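Local coordinates for protein phenol hydroxylase component phL (Pseudomonas stutzeri, PDB 3U52) that probably serves as a largely helical subunit of a multicomponent phenol hydroxylase, which hydroxylates phenol, packing against other protein chains in a six-chain assembly, at residues T30-A35 / A146-Q151; T43-R48 / E54-D59; P49-E54 / P60-I65; N137-G142 / F212-V217; A266-V271 / E280-W285. All blocks are in the same frame, centred on the assembly; numbering follows the deposited sequence.

Interaction 1: T30-A35 / A146-Q151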
# COMPACT_ATOMS: atom_id res chain seq x y z
N THR D 30 -1.46 20.04 0.64
CA THR D 30 -1.48 18.92 -0.31
C THR D 30 -0.11 18.24 -0.35
O THR D 30 0.89 18.80 0.09
CB THR D 30 -1.86 19.39 -1.69
OG1 THR D 30 -0.85 20.26 -2.18
CG2 THR D 30 -3.20 20.16 -1.66
N ARG D 31 -0.08 17.02 -0.89
CA ARG D 31 1.19 16.34 -1.16
C ARG D 31 2.06 17.21 -2.09
O ARG D 31 3.27 17.35 -1.84
CB ARG D 31 0.96 14.94 -1.75
CG ARG D 31 0.35 13.89 -0.76
CD ARG D 31 1.31 12.84 -0.16
NE ARG D 31 0.67 11.99 0.88
CZ ARG D 31 1.07 11.89 2.17
NH1 ARG D 31 2.10 12.57 2.64
NH2 ARG D 31 0.41 11.11 3.03
N TYR D 32 1.46 17.79 -3.13
CA TYR D 32 2.19 18.68 -4.04
C TYR D 32 2.80 19.84 -3.29
O TYR D 32 3.97 20.14 -3.52
CB TYR D 32 1.30 19.18 -5.19
CG TYR D 32 2.04 20.12 -6.12
CD1 TYR D 32 3.00 19.63 -7.02
CD2 TYR D 32 1.83 21.48 -6.08
CE1 TYR D 32 3.70 20.52 -7.87
CE2 TYR D 32 2.52 22.36 -6.92
CZ TYR D 32 3.45 21.87 -7.80
OH TYR D 32 4.12 22.76 -8.61
N GLN D 33 2.04 20.49 -2.40
CA GLN D 33 2.56 21.64 -1.65
C GLN D 33 3.74 21.26 -0.76
O GLN D 33 4.78 21.91 -0.89
CB GLN D 33 1.51 22.37 -0.82
CG GLN D 33 0.46 23.09 -1.70
CD GLN D 33 -0.75 23.58 -0.92
OE1 GLN D 33 -1.20 22.92 -0.00
NE2 GLN D 33 -1.31 24.71 -1.32
N GLU D 34 3.61 20.23 0.08
CA GLU D 34 4.71 19.81 0.96
C GLU D 34 5.99 19.38 0.20
O GLU D 34 7.10 19.45 0.74
CB GLU D 34 4.26 18.72 1.97
CG GLU D 34 3.20 19.30 2.89
CD GLU D 34 2.84 18.47 4.13
OE1 GLU D 34 2.96 17.24 4.11
OE2 GLU D 34 2.37 19.09 5.12
N ALA D 35 5.80 18.95 -1.03
CA ALA D 35 6.89 18.39 -1.79
C ALA D 35 7.62 19.42 -2.61
O ALA D 35 8.73 19.14 -3.05
CB ALA D 35 6.39 17.27 -2.73
N ALA D 146 13.76 27.70 -7.84
CA ALA D 146 12.54 27.22 -7.19
C ALA D 146 12.33 25.74 -7.50
O ALA D 146 12.48 25.30 -8.65
CB ALA D 146 11.38 28.04 -7.67
N THR D 147 12.01 24.96 -6.48
CA THR D 147 11.67 23.52 -6.66
C THR D 147 10.52 23.30 -7.63
O THR D 147 10.58 22.38 -8.41
CB THR D 147 11.42 22.79 -5.32
OG1 THR D 147 12.65 22.79 -4.61
CG2 THR D 147 10.97 21.33 -5.54
N THR D 148 9.53 24.19 -7.62
CA THR D 148 8.37 24.09 -8.52
C THR D 148 8.83 24.19 -9.97
O THR D 148 8.29 23.53 -10.84
CB THR D 148 7.29 25.20 -8.28
OG1 THR D 148 7.91 26.50 -8.33
CG2 THR D 148 6.59 25.06 -6.94
N VAL D 149 9.86 25.01 -10.21
CA VAL D 149 10.37 25.18 -11.58
C VAL D 149 11.36 24.09 -11.95
O VAL D 149 11.23 23.48 -13.00
CB VAL D 149 11.00 26.58 -11.74
CG1 VAL D 149 11.66 26.72 -13.12
CG2 VAL D 149 9.93 27.67 -11.46
N SER D 150 12.34 23.79 -11.09
CA SER D 150 13.31 22.75 -11.46
C SER D 150 12.68 21.33 -11.59
O SER D 150 13.07 20.54 -12.47
CB SER D 150 14.49 22.75 -10.48
OG SER D 150 13.99 22.48 -9.16
N GLN D 151 11.68 21.01 -10.76
CA GLN D 151 11.09 19.67 -10.92
C GLN D 151 10.36 19.56 -12.25
O GLN D 151 10.40 18.54 -12.86
CB GLN D 151 10.24 19.25 -9.72
CG GLN D 151 8.86 19.81 -9.69
CD GLN D 151 8.04 19.27 -8.48
OE1 GLN D 151 7.31 20.02 -7.82
NE2 GLN D 151 8.15 17.99 -8.24
O HOH W 1 6.28 21.94 -9.87

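Interaction 2: T43-R48 / E54-D59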
# COMPACT_ATOMS: atom_id res chain seq x y z
N THR D 43 20.26 30.32 0.97
CA THR D 43 21.21 31.35 1.41
C THR D 43 22.38 30.79 2.21
O THR D 43 22.42 29.57 2.50
CB THR D 43 20.48 32.47 2.18
OG1 THR D 43 21.41 33.55 2.41
CG2 THR D 43 19.91 31.97 3.55
N ASN D 44 23.33 31.66 2.57
CA ASN D 44 24.48 31.29 3.37
C ASN D 44 25.32 30.20 2.74
O ASN D 44 25.84 29.32 3.46
CB ASN D 44 24.05 30.87 4.79
CG ASN D 44 23.45 32.00 5.57
OD1 ASN D 44 23.63 33.18 5.21
ND2 ASN D 44 22.71 31.68 6.61
N PHE D 45 25.49 30.23 1.41
CA PHE D 45 26.35 29.23 0.74
C PHE D 45 27.82 29.38 1.12
O PHE D 45 28.30 30.49 1.33
CB PHE D 45 26.17 29.28 -0.75
CG PHE D 45 24.73 29.04 -1.16
CD1 PHE D 45 23.94 30.10 -1.56
CD2 PHE D 45 24.17 27.76 -1.04
CE1 PHE D 45 22.63 29.90 -1.90
CE2 PHE D 45 22.85 27.54 -1.39
CZ PHE D 45 22.08 28.62 -1.79
N HIS D 46 28.50 28.27 1.29
CA HIS D 46 29.80 28.36 1.93
C HIS D 46 30.96 28.68 1.03
O HIS D 46 31.99 29.15 1.52
CB HIS D 46 30.07 27.05 2.66
CG HIS D 46 29.26 26.94 3.90
ND1 HIS D 46 27.94 26.53 3.89
CD2 HIS D 46 29.54 27.28 5.18
CE1 HIS D 46 27.46 26.56 5.12
NE2 HIS D 46 28.40 27.03 5.92
N TYR D 47 30.83 28.34 -0.25
CA TYR D 47 31.90 28.46 -1.24
C TYR D 47 31.38 28.82 -2.63
O TYR D 47 30.35 28.27 -3.09
CB TYR D 47 32.73 27.18 -1.41
CG TYR D 47 32.91 26.36 -0.16
CD1 TYR D 47 32.09 25.25 0.08
CD2 TYR D 47 33.87 26.71 0.80
CE1 TYR D 47 32.24 24.52 1.20
CE2 TYR D 47 34.00 26.01 1.94
CZ TYR D 47 33.17 24.89 2.13
OH TYR D 47 33.28 24.13 3.26
N ARG D 48 32.14 29.68 -3.32
CA ARG D 48 31.78 30.06 -4.69
C ARG D 48 32.09 28.93 -5.64
O ARG D 48 33.09 28.28 -5.50
CB ARG D 48 32.56 31.32 -5.12
CG ARG D 48 32.11 32.59 -4.37
CD ARG D 48 30.86 33.19 -4.95
NE ARG D 48 31.13 33.79 -6.23
CZ ARG D 48 31.37 35.08 -6.40
NH1 ARG D 48 31.64 35.57 -7.61
NH2 ARG D 48 31.36 35.88 -5.34
N GLU D 54 30.54 34.34 -11.79
CA GLU D 54 29.56 35.39 -11.74
C GLU D 54 28.41 35.10 -10.77
O GLU D 54 27.76 36.03 -10.32
CB GLU D 54 28.94 35.60 -13.13
CG GLU D 54 29.92 35.88 -14.26
CD GLU D 54 30.58 37.26 -14.15
OE1 GLU D 54 29.88 38.27 -14.44
OE2 GLU D 54 31.79 37.33 -13.79
N HIS D 55 28.14 33.83 -10.47
CA HIS D 55 26.96 33.54 -9.67
C HIS D 55 27.31 32.58 -8.55
O HIS D 55 28.30 31.82 -8.65
CB HIS D 55 25.83 32.92 -10.52
CG HIS D 55 25.58 33.58 -11.83
ND1 HIS D 55 24.69 34.62 -11.99
CD2 HIS D 55 26.05 33.31 -13.07
CE1 HIS D 55 24.65 34.97 -13.26
NE2 HIS D 55 25.47 34.20 -13.93
N THR D 56 26.54 32.65 -7.47
CA THR D 56 26.70 31.72 -6.37
C THR D 56 26.02 30.37 -6.74
O THR D 56 25.48 30.22 -7.80
CB THR D 56 26.09 32.25 -5.05
OG1 THR D 56 24.66 32.37 -5.19
CG2 THR D 56 26.69 33.62 -4.69
N LEU D 57 26.10 29.40 -5.85
CA LEU D 57 25.28 28.21 -5.96
C LEU D 57 23.83 28.73 -5.80
O LEU D 57 23.61 29.74 -5.13
CB LEU D 57 25.66 27.29 -4.81
CG LEU D 57 26.56 26.05 -4.91
CD1 LEU D 57 27.35 25.87 -6.21
CD2 LEU D 57 27.36 25.82 -3.62
N ASN D 58 22.84 28.07 -6.42
CA ASN D 58 21.40 28.49 -6.21
C ASN D 58 21.15 30.02 -6.36
O ASN D 58 20.70 30.71 -5.41
CB ASN D 58 20.86 27.98 -4.85
CG ASN D 58 20.88 26.41 -4.69
OD1 ASN D 58 21.46 25.69 -5.52
ND2 ASN D 58 20.25 25.90 -3.61
N ASP D 59 21.46 30.55 -7.54
CA ASP D 59 21.47 32.01 -7.76
C ASP D 59 20.41 32.37 -8.76
O ASP D 59 20.49 31.94 -9.90
CB ASP D 59 22.85 32.44 -8.27
CG ASP D 59 23.03 33.98 -8.30
OD1 ASP D 59 22.03 34.73 -8.50
OD2 ASP D 59 24.19 34.45 -8.13
O HOH W 2 30.97 32.52 -8.71

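Interaction 3: P49-E54 / P60-I65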
# COMPACT_ATOMS: atom_id res chain seq x y z
N PRO D 49 31.27 28.72 -6.66
CA PRO D 49 31.53 27.64 -7.61
C PRO D 49 32.90 27.78 -8.31
O PRO D 49 33.27 28.85 -8.72
CB PRO D 49 30.41 27.77 -8.67
CG PRO D 49 29.39 28.76 -8.11
CD PRO D 49 30.09 29.55 -6.99
N GLN D 50 33.64 26.68 -8.45
CA GLN D 50 34.90 26.68 -9.25
C GLN D 50 34.63 26.80 -10.75
O GLN D 50 35.54 27.03 -11.56
CB GLN D 50 35.71 25.41 -8.91
CG GLN D 50 36.15 25.44 -7.44
CD GLN D 50 36.61 24.13 -6.86
OE1 GLN D 50 37.49 23.44 -7.39
NE2 GLN D 50 36.02 23.77 -5.73
N TRP D 51 33.37 26.66 -11.14
CA TRP D 51 32.99 26.54 -12.56
C TRP D 51 32.17 27.75 -13.07
O TRP D 51 31.73 27.75 -14.20
CB TRP D 51 32.26 25.18 -12.84
CG TRP D 51 31.30 24.81 -11.70
CD1 TRP D 51 31.56 24.00 -10.65
CD2 TRP D 51 29.99 25.33 -11.49
NE1 TRP D 51 30.50 23.98 -9.78
CE2 TRP D 51 29.51 24.78 -10.28
CE3 TRP D 51 29.17 26.21 -12.20
CZ2 TRP D 51 28.23 25.07 -9.76
CZ3 TRP D 51 27.89 26.53 -11.66
CH2 TRP D 51 27.45 25.95 -10.47
N ASP D 52 32.01 28.79 -12.26
CA ASP D 52 31.24 30.00 -12.63
C ASP D 52 31.81 31.22 -11.90
O ASP D 52 31.80 31.24 -10.68
CB ASP D 52 29.78 29.84 -12.17
CG ASP D 52 28.84 30.89 -12.75
OD1 ASP D 52 29.26 31.99 -13.16
OD2 ASP D 52 27.63 30.59 -12.79
N SER D 53 32.26 32.25 -12.62
CA SER D 53 32.82 33.46 -11.95
C SER D 53 31.80 34.48 -11.39
O SER D 53 32.16 35.34 -10.57
CB SER D 53 33.84 34.19 -12.86
OG SER D 53 33.35 34.35 -14.16
N GLU D 54 30.54 34.34 -11.79
CA GLU D 54 29.56 35.39 -11.74
C GLU D 54 28.41 35.10 -10.77
O GLU D 54 27.76 36.03 -10.32
CB GLU D 54 28.94 35.60 -13.13
CG GLU D 54 29.92 35.88 -14.26
CD GLU D 54 30.58 37.26 -14.15
OE1 GLU D 54 29.88 38.27 -14.44
OE2 GLU D 54 31.79 37.33 -13.79
N PRO D 60 19.39 33.15 -8.35
CA PRO D 60 18.30 33.50 -9.33
C PRO D 60 18.72 34.42 -10.49
O PRO D 60 17.99 34.55 -11.48
CB PRO D 60 17.22 34.16 -8.46
CG PRO D 60 17.97 34.68 -7.26
CD PRO D 60 19.10 33.68 -7.00
N THR D 61 19.90 35.02 -10.36
CA THR D 61 20.47 35.85 -11.40
C THR D 61 21.09 35.09 -12.56
O THR D 61 21.59 35.72 -13.48
CB THR D 61 21.44 36.99 -10.83
OG1 THR D 61 22.63 36.43 -10.24
CG2 THR D 61 20.71 37.80 -9.74
N ARG D 62 21.04 33.75 -12.55
CA ARG D 62 21.44 32.94 -13.74
C ARG D 62 20.55 33.20 -14.92
O ARG D 62 20.90 32.87 -16.06
CB ARG D 62 21.51 31.42 -13.48
CG ARG D 62 22.72 31.02 -12.68
CD ARG D 62 23.07 29.49 -12.66
NE ARG D 62 24.43 29.43 -12.17
CZ ARG D 62 24.76 29.36 -10.89
NH1 ARG D 62 26.05 29.36 -10.57
NH2 ARG D 62 23.80 29.23 -9.95
N THR D 63 19.39 33.80 -14.65
CA THR D 63 18.53 34.34 -15.71
C THR D 63 18.36 35.85 -15.56
O THR D 63 18.40 36.37 -14.46
CB THR D 63 17.15 33.63 -15.75
OG1 THR D 63 16.41 34.11 -16.88
CG2 THR D 63 16.37 33.85 -14.52
N ALA D 64 18.19 36.53 -16.68
CA ALA D 64 17.91 37.98 -16.69
C ALA D 64 16.46 38.29 -16.30
O ALA D 64 16.15 39.40 -15.86
CB ALA D 64 18.28 38.60 -18.05
N ILE D 65 15.57 37.31 -16.49
CA ILE D 65 14.20 37.41 -16.03
C ILE D 65 14.17 37.65 -14.53
O ILE D 65 15.00 37.12 -13.81
CB ILE D 65 13.40 36.14 -16.37
CG1 ILE D 65 13.25 35.99 -17.90
CG2 ILE D 65 12.04 36.17 -15.73
CD1 ILE D 65 12.32 37.03 -18.56
O HOH W 3 26.16 28.83 -14.33

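Interaction 4: N137-G142 / F212-V217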
# COMPACT_ATOMS: atom_id res chain seq x y z
N ASN D 137 16.93 20.61 -20.76
CA ASN D 137 16.12 20.55 -19.55
C ASN D 137 16.88 20.08 -18.33
O ASN D 137 16.54 20.52 -17.24
CB ASN D 137 14.85 19.69 -19.82
CG ASN D 137 13.84 20.45 -20.69
OD1 ASN D 137 13.52 20.07 -21.86
ND2 ASN D 137 13.33 21.53 -20.13
N ALA D 138 17.86 19.17 -18.48
CA ALA D 138 18.79 18.91 -17.39
C ALA D 138 19.54 20.16 -16.95
O ALA D 138 19.71 20.39 -15.73
CB ALA D 138 19.81 17.80 -17.73
N LYS D 139 20.04 20.92 -17.91
CA LYS D 139 20.64 22.25 -17.60
C LYS D 139 19.70 23.16 -16.77
O LYS D 139 20.10 23.69 -15.73
CB LYS D 139 21.18 22.92 -18.88
CG LYS D 139 22.07 24.20 -18.72
CD LYS D 139 21.22 25.42 -19.04
CE LYS D 139 22.00 26.71 -19.48
NZ LYS D 139 23.06 27.10 -18.55
N ILE D 140 18.45 23.33 -17.21
CA ILE D 140 17.51 24.20 -16.48
C ILE D 140 17.28 23.63 -15.09
O ILE D 140 17.30 24.38 -14.11
CB ILE D 140 16.18 24.43 -17.30
CG1 ILE D 140 16.49 25.06 -18.64
CG2 ILE D 140 15.13 25.24 -16.55
CD1 ILE D 140 15.51 24.62 -19.74
N ALA D 141 17.09 22.31 -14.98
CA ALA D 141 16.75 21.74 -13.68
C ALA D 141 17.89 22.03 -12.66
O ALA D 141 17.66 22.20 -11.43
CB ALA D 141 16.40 20.25 -13.79
N GLY D 142 19.11 22.11 -13.17
CA GLY D 142 20.27 22.41 -12.35
C GLY D 142 20.43 23.89 -12.04
O GLY D 142 21.09 24.23 -11.06
N PHE D 212 16.19 30.70 -18.55
CA PHE D 212 14.84 31.02 -19.03
C PHE D 212 14.78 31.23 -20.54
O PHE D 212 13.87 30.73 -21.20
CB PHE D 212 14.14 32.15 -18.28
CG PHE D 212 12.64 32.04 -18.38
CD1 PHE D 212 11.93 31.35 -17.40
CD2 PHE D 212 11.95 32.53 -19.52
CE1 PHE D 212 10.52 31.20 -17.50
CE2 PHE D 212 10.55 32.38 -19.65
CZ PHE D 212 9.82 31.73 -18.62
N GLU D 213 15.80 31.91 -21.09
CA GLU D 213 15.95 31.97 -22.55
C GLU D 213 15.90 30.54 -23.09
O GLU D 213 15.16 30.25 -24.03
CB GLU D 213 17.27 32.66 -22.96
CG GLU D 213 17.38 32.88 -24.48
CD GLU D 213 18.72 33.44 -24.93
OE1 GLU D 213 18.91 33.50 -26.18
OE2 GLU D 213 19.55 33.85 -24.08
N LEU D 214 16.66 29.63 -22.47
CA LEU D 214 16.69 28.24 -22.89
C LEU D 214 15.33 27.52 -22.80
O LEU D 214 14.95 26.83 -23.75
CB LEU D 214 17.75 27.44 -22.11
CG LEU D 214 18.14 26.09 -22.69
CD1 LEU D 214 18.48 26.09 -24.16
CD2 LEU D 214 19.26 25.52 -21.86
N THR D 215 14.61 27.67 -21.68
CA THR D 215 13.30 26.99 -21.59
C THR D 215 12.31 27.50 -22.65
O THR D 215 11.56 26.72 -23.26
CB THR D 215 12.70 27.00 -20.15
OG1 THR D 215 11.68 26.00 -20.08
CG2 THR D 215 12.04 28.30 -19.79
N LEU D 216 12.30 28.82 -22.85
CA LEU D 216 11.50 29.48 -23.88
C LEU D 216 11.78 28.92 -25.26
O LEU D 216 10.87 28.58 -25.99
CB LEU D 216 11.80 31.00 -23.88
CG LEU D 216 11.23 31.87 -25.03
CD1 LEU D 216 9.73 31.89 -24.98
CD2 LEU D 216 11.72 33.26 -24.86
N VAL D 217 13.05 28.85 -25.64
CA VAL D 217 13.43 28.41 -26.99
C VAL D 217 13.10 26.94 -27.19
O VAL D 217 12.48 26.56 -28.21
CB VAL D 217 14.94 28.63 -27.24
CG1 VAL D 217 15.33 28.08 -28.61
CG2 VAL D 217 15.27 30.12 -27.11

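Interaction 5: A266-V271 / E280-W285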
# COMPACT_ATOMS: atom_id res chain seq x y z
N ALA D 266 1.17 27.83 -18.18
CA ALA D 266 1.12 28.44 -16.84
C ALA D 266 2.44 29.17 -16.47
O ALA D 266 2.41 30.25 -15.86
CB ALA D 266 0.77 27.43 -15.79
N MET D 267 3.59 28.59 -16.84
CA MET D 267 4.87 29.24 -16.57
C MET D 267 5.04 30.55 -17.39
O MET D 267 5.41 31.58 -16.82
CB MET D 267 6.02 28.30 -16.88
CG MET D 267 7.43 28.96 -16.71
SD MET D 267 8.71 27.71 -17.03
CE MET D 267 8.62 27.59 -18.83
N MET D 268 4.77 30.50 -18.69
CA MET D 268 4.73 31.72 -19.51
C MET D 268 3.76 32.79 -18.98
O MET D 268 4.13 33.94 -18.93
CB MET D 268 4.45 31.42 -20.97
CG MET D 268 5.63 30.81 -21.74
SD MET D 268 7.15 31.80 -21.70
CE MET D 268 6.67 33.10 -22.85
N LYS D 269 2.54 32.43 -18.60
CA LYS D 269 1.59 33.42 -18.06
C LYS D 269 2.10 34.17 -16.85
O LYS D 269 1.89 35.37 -16.73
CB LYS D 269 0.25 32.79 -17.68
CG LYS D 269 -0.67 32.50 -18.87
CD LYS D 269 -2.13 32.31 -18.38
CE LYS D 269 -3.03 33.45 -18.84
NZ LYS D 269 -3.19 33.42 -20.34
N ALA D 270 2.77 33.45 -15.94
CA ALA D 270 3.25 34.04 -14.69
C ALA D 270 4.49 34.91 -14.91
O ALA D 270 4.61 35.97 -14.29
CB ALA D 270 3.52 32.96 -13.64
N VAL D 271 5.39 34.47 -15.81
CA VAL D 271 6.62 35.23 -16.10
C VAL D 271 6.33 36.51 -16.95
O VAL D 271 6.77 37.61 -16.61
CB VAL D 271 7.69 34.31 -16.75
CG1 VAL D 271 8.95 35.06 -17.06
CG2 VAL D 271 8.04 33.18 -15.80
N GLU D 280 9.22 42.61 -22.30
CA GLU D 280 10.24 43.18 -23.22
C GLU D 280 11.36 42.17 -23.55
O GLU D 280 11.69 41.96 -24.71
CB GLU D 280 10.91 44.45 -22.64
CG GLU D 280 10.08 45.78 -22.67
CD GLU D 280 10.58 46.83 -21.64
OE1 GLU D 280 11.82 46.92 -21.40
OE2 GLU D 280 9.74 47.55 -21.05
N LEU D 281 11.95 41.59 -22.50
CA LEU D 281 13.01 40.60 -22.62
C LEU D 281 12.54 39.37 -23.41
O LEU D 281 13.23 38.89 -24.31
CB LEU D 281 13.48 40.19 -21.23
CG LEU D 281 14.97 40.09 -20.90
CD1 LEU D 281 15.15 39.16 -19.70
CD2 LEU D 281 15.84 39.66 -22.09
N LEU D 282 11.36 38.86 -23.07
CA LEU D 282 10.81 37.71 -23.75
C LEU D 282 10.60 38.00 -25.23
O LEU D 282 10.91 37.17 -26.08
CB LEU D 282 9.49 37.25 -23.09
CG LEU D 282 9.50 36.69 -21.66
CD1 LEU D 282 8.09 36.32 -21.21
CD2 LEU D 282 10.36 35.46 -21.57
N GLN D 283 10.09 39.20 -25.55
CA GLN D 283 9.88 39.54 -26.96
C GLN D 283 11.21 39.53 -27.76
O GLN D 283 11.27 39.13 -28.92
CB GLN D 283 9.19 40.91 -27.09
CG GLN D 283 8.77 41.19 -28.50
CD GLN D 283 7.71 40.23 -28.98
OE1 GLN D 283 6.61 40.17 -28.42
NE2 GLN D 283 8.04 39.47 -30.02
N LYS D 284 12.26 40.03 -27.13
CA LYS D 284 13.57 40.09 -27.77
C LYS D 284 14.02 38.66 -28.09
O LYS D 284 14.46 38.37 -29.22
CB LYS D 284 14.52 40.81 -26.81
CG LYS D 284 16.00 40.77 -27.16
CD LYS D 284 16.82 41.27 -25.95
CE LYS D 284 18.14 40.52 -25.83
NZ LYS D 284 19.03 41.13 -24.76
N TRP D 285 13.85 37.73 -27.13
CA TRP D 285 14.27 36.33 -27.36
C TRP D 285 13.41 35.68 -28.42
O TRP D 285 13.95 35.02 -29.28
CB TRP D 285 14.30 35.50 -26.07
CG TRP D 285 15.34 35.90 -25.10
CD1 TRP D 285 16.55 36.48 -25.36
CD2 TRP D 285 15.26 35.76 -23.68
NE1 TRP D 285 17.24 36.70 -24.17
CE2 TRP D 285 16.46 36.26 -23.13
CE3 TRP D 285 14.27 35.24 -22.81
CZ2 TRP D 285 16.71 36.28 -21.75
CZ3 TRP D 285 14.52 35.24 -21.44
CH2 TRP D 285 15.72 35.78 -20.92

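Interaction 1: T30-A35 / A146-Q151
Y32 meets T148 where the short helix 31-36 comes up to the start of helix 147-175, a wide helix-helix contact with segment axes turned 100° to each other and 11.4 Å apart at closest. A tyrosine end and a water bridge that distance. Y32 OH lies 3.8 Å from T148 CG2, the two side chains crossing at about a right angle. With CG anti to the backbone N (chi1 179°), the ring swings away from its own helix, and its hydroxyl comes 2.6 Å from a water that sits at the ring edge, in plane. That water also bonds to T148 O, 2.7 Å away, and so links the phenol to the first turn of the longer helix. The backbone N of D75 also bonds to Y32 OH. On the other flank T147 CG2 rests against A35 O. The threonine hydroxyls face elsewhere: T148 OG1 bonds to V73 O, while T147 OG1 is shared by E40 and a polar side chain of another protein chain. Farther out, a capping box begins helix 31-36: T30 OG1 accepts from Q33 N at 2.9 Å, and Q33 OE1 accepts from T30 N at 3.0 Å in a nearly straight bond (170°).

Interaction 2: T43-R48 / E54-D59
F45 and L57 bring their CA atoms to 6.9 Å, and R48 and T56 theirs to 5.6 Å, although neither 43-48 nor 54-59 forms regular secondary structure. The F45 ring carries one end of the contact. L57 O stands 3.4 Å above one ring face, nearer the ring's edge than its centre, while T43 O lies over the centre of the opposite face. L57 O also accepts from T56 OG1 at 2.8 Å, the donor lying above the carbonyl plane. N58 comes across the far end of the ring, its CB 3.4 Å from F45 CZ and its amide plane steeply inclined to the ring; N58 ND2 bonds to A41 O. With an alanine in place of F45, L57 O and N58 CB would probably lose the ring they rest on, and a gap would open between them and T43 O. At the other end R48 folds back, its CD against T56 CG2, and R48 NE donates to a water at 2.8 Å, in the guanidinium plane, which in turn donates to H55 O at 2.8 Å. Other protein chains of the assembly also bond to 43-48, so the arrangement is that of an irregular, subunit-binding loop joining helix 31-36 to helix 81-105.

Interaction 3: P49-E54 / P60-I65
D52 and R62 form a salt bridge, the tight part of this contact: R62 NH1 donates to D52 OD2 at 3.0 Å (147°), approaching from above the carboxylate plane, while the bond from R62 NE to the same oxygen is weak. The arginine, extended from CG to NE, delivers its guanidinium to the acid from the opposite direction. R62 NH1 also lies 3.5 Å from W51 CZ3, the two side chains crossing at about a right angle, and P49 CB sits over the centre of the indole, 3.5 Å above its plane. R62 NH2 bonds to T56 O, so the guanidinium is gripped by more than the acid. D52 closes an Asx turn as well, its OD1 accepting from E54 N at 3.0 Å, within the irregular loop between helices 31-36 and 81-105. A leucine in place of D52 would probably leave the R62 charge without its mate and E54 N without its turn acceptor. The looser side is wetter: a water donates to D52 OD2 and accepts from R62 NE, each at 2.8 Å. Beyond it, the carboxylate of exposed E54 takes a weak bond from S53 OG through OE2, whereas W51 NE1 bonds to the backbone of another protein chain.

Interaction 4: N137-G142 / F212-V217
Buried helix-helix packing near the centre of the chain sets K139 and I140 of helix 126-143 against L214 and T215 of helix 211-240. The two segments run in roughly opposite directions, their axes 143° apart in direction and 9.7 Å apart at closest, and the CA atoms of I140 and T215 come within 7.2 Å. I140 enters with its CD1, which lies 3.7 Å from T215 CB and equally near T215 N, with L214 CG at 4.2 Å; the isoleucine tip thus presses on the backbone of the opposing helix as well as on side chains. Beside it K139 bends at chi2 (-102°), away from a staggered value, and its aliphatic part crosses L214 obliquely. The pair K139 CD and L214 CD2, at 3.4 Å, sits closer than two aliphatic carbons normally do. Such interlocking of long helices fits the helical core expected of the methane/phenol/alkene hydroxylase family. The polar ends turn to other partners: K139 NZ forms a salt bridge with D143, and T215 OG1 bonds to H153 NE2 and N219 OD1. N219 OD1 also takes a bond from N137 ND2, which links the two helices just beyond the apolar patch. On the far side of T215, its CG2 sits over the centre of the F212 ring, 3.8 Å above the plane.

Interaction 5: A266-V271 / E280-W285
V271, whose side chain faces L282, has its backbone held at both polar atoms: V271 N donates to M267 O at 3.1 Å, and V271 O accepts from N278 ND2. The second of these bonds reaches from near the end of helix 251-274 to the beginning of helix 276-302, two consecutive helices joined by a very short turn. Past the turn the contact becomes purely apolar, and L282 carries it from its side. The leucine is stretched out, CD1 lying anti to CA (chi2 179°), and that single methyl touches both M268 and V271. L282 CD1 lies 3.9 Å from M268 CE and 4.4 Å from V271 CG1. M268 starts off to the side and then bends at its second and third torsions (chi2 -56°, chi3 -74°), which carries its terminal methyl round to the leucine; the two side chains run alongside in opposing senses. V271 leaves its backbone toward the neighbouring helix, yet the CA atoms of V271 and L282 remain 9.1 Å apart, so side-chain ends do the bridging. F212 of helix 211-240 packs on both V271 and L282, I65 packs on V271, and F324 touches M268, which places the cluster in a hydrophobic layer shared by several elements. The N278 bond is a polar tie set apart from this cluster; with methyl groups meeting methyl groups, the cohesion of the side chains themselves is non-directional, and their fit rests on shape and burial rather than on charge.

In the fold
Interactions 4 and 5 are buried and chiefly apolar, and they share a core layer: F212 and T215 of the former pack on V271 and M267 of the latter. Interactions 2 and 3 lie farther out, partly buried, in one irregular loop; their segments alternate along the chain, share E54 and are joined by R62 NH2 on T56 O, with waters and charge doing much of the work. I65 and T63 carry that loop inward, onto F212, V271 and W285. Interaction 1 is buried yet water-bridged, and S150 touches A141 of interaction 4 where helices 126-143 and 147-175 follow one another. Interactions 1 to 4 also border other protein chains, whereas interaction 5 touches none.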